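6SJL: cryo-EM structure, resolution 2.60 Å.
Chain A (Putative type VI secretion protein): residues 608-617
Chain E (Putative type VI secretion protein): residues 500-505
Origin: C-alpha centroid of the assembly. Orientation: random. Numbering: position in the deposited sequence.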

# COMPACT_ATOMS: atom_id res chain seq x y z
N ILE A 608 -6.16 14.69 8.01
CA ILE A 608 -5.73 15.14 9.32
C ILE A 608 -6.92 15.62 10.13
O ILE A 608 -6.90 15.56 11.36
CB ILE A 608 -4.67 16.24 9.16
CG1 ILE A 608 -3.40 15.68 8.55
CG2 ILE A 608 -4.35 16.90 10.48
CD1 ILE A 608 -2.97 14.41 9.16
N SER A 609 -7.98 16.07 9.47
CA SER A 609 -9.13 16.62 10.16
C SER A 609 -9.75 15.60 11.09
O SER A 609 -10.05 15.90 12.25
CB SER A 609 -10.16 17.09 9.14
OG SER A 609 -11.18 17.85 9.74
N CYS A 610 -9.94 14.38 10.60
CA CYS A 610 -10.55 13.34 11.40
C CYS A 610 -9.60 12.79 12.44
O CYS A 610 -10.03 12.39 13.52
CB CYS A 610 -11.05 12.23 10.49
SG CYS A 610 -9.75 11.23 9.84
N GLN A 611 -8.30 12.78 12.17
CA GLN A 611 -7.35 12.31 13.17
C GLN A 611 -7.15 13.37 14.25
O GLN A 611 -6.97 13.04 15.42
CB GLN A 611 -6.04 11.94 12.50
CG GLN A 611 -6.16 10.77 11.56
CD GLN A 611 -6.66 9.51 12.22
OE1 GLN A 611 -6.33 9.22 13.35
NE2 GLN A 611 -7.48 8.77 11.51
N GLN A 612 -7.19 14.63 13.86
CA GLN A 612 -7.21 15.72 14.83
C GLN A 612 -8.44 15.62 15.72
O GLN A 612 -8.35 15.78 16.94
CB GLN A 612 -7.22 17.05 14.07
CG GLN A 612 -7.00 18.26 14.90
CD GLN A 612 -5.56 18.51 15.14
OE1 GLN A 612 -4.75 18.31 14.26
NE2 GLN A 612 -5.23 18.97 16.32
N ARG A 613 -9.59 15.36 15.12
CA ARG A 613 -10.82 15.23 15.87
C ARG A 613 -10.82 14.00 16.77
O ARG A 613 -11.43 14.00 17.83
CB ARG A 613 -11.98 15.19 14.89
CG ARG A 613 -13.33 15.34 15.50
CD ARG A 613 -14.37 15.18 14.45
NE ARG A 613 -14.00 15.92 13.25
CZ ARG A 613 -13.91 15.41 12.03
NH1 ARG A 613 -14.19 14.14 11.81
NH2 ARG A 613 -13.55 16.17 11.03
N LEU A 614 -10.16 12.93 16.33
CA LEU A 614 -9.99 11.75 17.17
C LEU A 614 -9.09 12.04 18.36
O LEU A 614 -9.32 11.53 19.45
CB LEU A 614 -9.41 10.61 16.35
CG LEU A 614 -9.32 9.26 17.05
CD1 LEU A 614 -10.68 8.74 17.35
CD2 LEU A 614 -8.58 8.30 16.21
N ASN A 615 -8.03 12.80 18.15
CA ASN A 615 -7.24 13.27 19.27
C ASN A 615 -8.08 14.06 20.25
O ASN A 615 -7.94 13.91 21.46
CB ASN A 615 -6.08 14.11 18.76
CG ASN A 615 -4.78 13.42 18.89
OD1 ASN A 615 -4.17 13.46 19.93
ND2 ASN A 615 -4.40 12.71 17.87
N ALA A 616 -8.94 14.93 19.74
CA ALA A 616 -9.81 15.69 20.62
C ALA A 616 -10.73 14.78 21.41
O ALA A 616 -10.93 14.97 22.61
CB ALA A 616 -10.63 16.69 19.81
N SER A 617 -11.30 13.78 20.74
CA SER A 617 -12.28 12.90 21.35
C SER A 617 -11.64 11.92 22.33
O SER A 617 -12.22 11.64 23.37
CB SER A 617 -13.01 12.13 20.27
OG SER A 617 -13.73 12.99 19.42
N LEU E 500 -16.61 23.03 8.02
CA LEU E 500 -15.38 23.15 8.77
C LEU E 500 -15.49 22.36 10.05
O LEU E 500 -16.58 22.06 10.53
CB LEU E 500 -15.08 24.60 9.14
CG LEU E 500 -15.18 25.67 8.07
CD1 LEU E 500 -14.88 26.98 8.70
CD2 LEU E 500 -14.20 25.39 6.97
N TRP E 501 -14.34 22.02 10.60
CA TRP E 501 -14.24 21.59 11.98
C TRP E 501 -13.12 22.39 12.60
O TRP E 501 -12.02 22.45 12.06
CB TRP E 501 -13.97 20.08 12.09
CG TRP E 501 -13.81 19.66 13.50
CD1 TRP E 501 -14.79 19.46 14.39
CD2 TRP E 501 -12.59 19.42 14.18
NE1 TRP E 501 -14.27 19.11 15.60
CE2 TRP E 501 -12.91 19.08 15.49
CE3 TRP E 501 -11.25 19.46 13.81
CZ2 TRP E 501 -11.96 18.78 16.43
CZ3 TRP E 501 -10.32 19.18 14.74
CH2 TRP E 501 -10.66 18.84 16.03
N VAL E 502 -13.40 23.04 13.71
CA VAL E 502 -12.42 23.86 14.40
C VAL E 502 -11.92 23.11 15.61
O VAL E 502 -12.71 22.61 16.41
CB VAL E 502 -13.01 25.22 14.80
CG1 VAL E 502 -11.94 26.10 15.35
CG2 VAL E 502 -13.64 25.88 13.59
N ASP E 503 -10.61 23.01 15.73
CA ASP E 503 -10.02 22.38 16.89
C ASP E 503 -10.40 23.14 18.14
O ASP E 503 -10.12 24.34 18.23
CB ASP E 503 -8.51 22.33 16.72
CG ASP E 503 -7.85 21.47 17.75
OD1 ASP E 503 -8.29 20.32 17.94
OD2 ASP E 503 -6.88 21.93 18.36
N PRO E 504 -11.03 22.50 19.13
CA PRO E 504 -11.48 23.23 20.31
C PRO E 504 -10.35 23.82 21.12
O PRO E 504 -10.56 24.84 21.79
CB PRO E 504 -12.23 22.17 21.11
CG PRO E 504 -12.51 21.10 20.15
CD PRO E 504 -11.39 21.08 19.21
N THR E 505 -9.17 23.23 21.08
CA THR E 505 -8.05 23.71 21.88
C THR E 505 -7.27 24.80 21.16
O THR E 505 -7.08 25.89 21.69
CB THR E 505 -7.14 22.55 22.25
OG1 THR E 505 -7.84 21.64 23.11
CG2 THR E 505 -5.90 23.05 22.94

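The contact is built around one aromatic side chain. A short strand of chain E, continuing into a loop, runs beside a helix of chain A at 36° between their N-to-C directions, with the axes 9.7 Å apart at closest approach. That spacing leaves room for one layer of side chains, and E:Trp501 buries more surface there than any other residue. Its CA-to-CB bond points toward the helix, chi1 is t, and the indole covers successive turns of the helix, meeting A:Ser609, A:Gln612, A:Arg613 and A:Ala616. The spacing of three and four in that list is the familiar signature of one helical face; A:Cys610 and A:Leu614 point away and take no part.

The aromatic interactions centre on A:Arg613, which lies over one face of the indole. Its chain begins extended, with chi1 and chi2 both t, so that it travels along the ring system instead of rising from it. A:Arg613 CB sits 4.0 Å from the centroid of the six-membered ring of E:Trp501, 12° off the ring normal, a well-placed CH-pi contact. Farther out, A:Arg613 CZ lies 4.7 Å from the centroid of the five-membered ring of E:Trp501, 18° off the normal, a cation-pi contact. The aliphatic root and the charged end thus address different rings of the same indole. The guanidinium is not laid flat on the ring, however: E:Trp501 CG lies near the guanidinium plane, at its edge, and A:Arg613 NE approaches E:Trp501 CG to 3.8 Å. The backbone is close as well, with A:Arg613 CA 3.6 Å from E:Trp501 CH2, so the ring packs against the helix itself and not just against a long side chain.

Packing closes the rim of the ring. A:Gln612 CG comes to 3.4 Å from E:Trp501 CZ3, at the edge of the indole, which shows a polar residue using its methylene as packing surface. One turn later, A:Ala616 CB lies 4.2 Å from E:Trp501 CZ2, again at the edge, and 4.5 Å from E:Pro504 CD. This small methyl points toward chain E and touches both the indole and the proline of the loop that follows. A:Ser609 O lies 4.1 Å from E:Trp501 CE3.

Polar contacts across the pair are sparse, and no hydrogen bond joins the two stretches. A:Gln612 NE2 stands 3.7 Å from E:Asp503 OD1, a neighbourly approach only; A:Gln612 OE1 is hydrogen-bonded elsewhere in the structure. Within the helix, A:Arg613 N donates to A:Ser609 O at 3.0 Å, and A:Ser617 OG donates to A:Arg613 O at 3.0 Å, serving its own helix.

The rule to read here is economical: with 285 Å² buried in total, a single tryptophan supplies most of chain E's surface, an arginine covers a face, and a glutamine methylene and an alanine methyl line the edge.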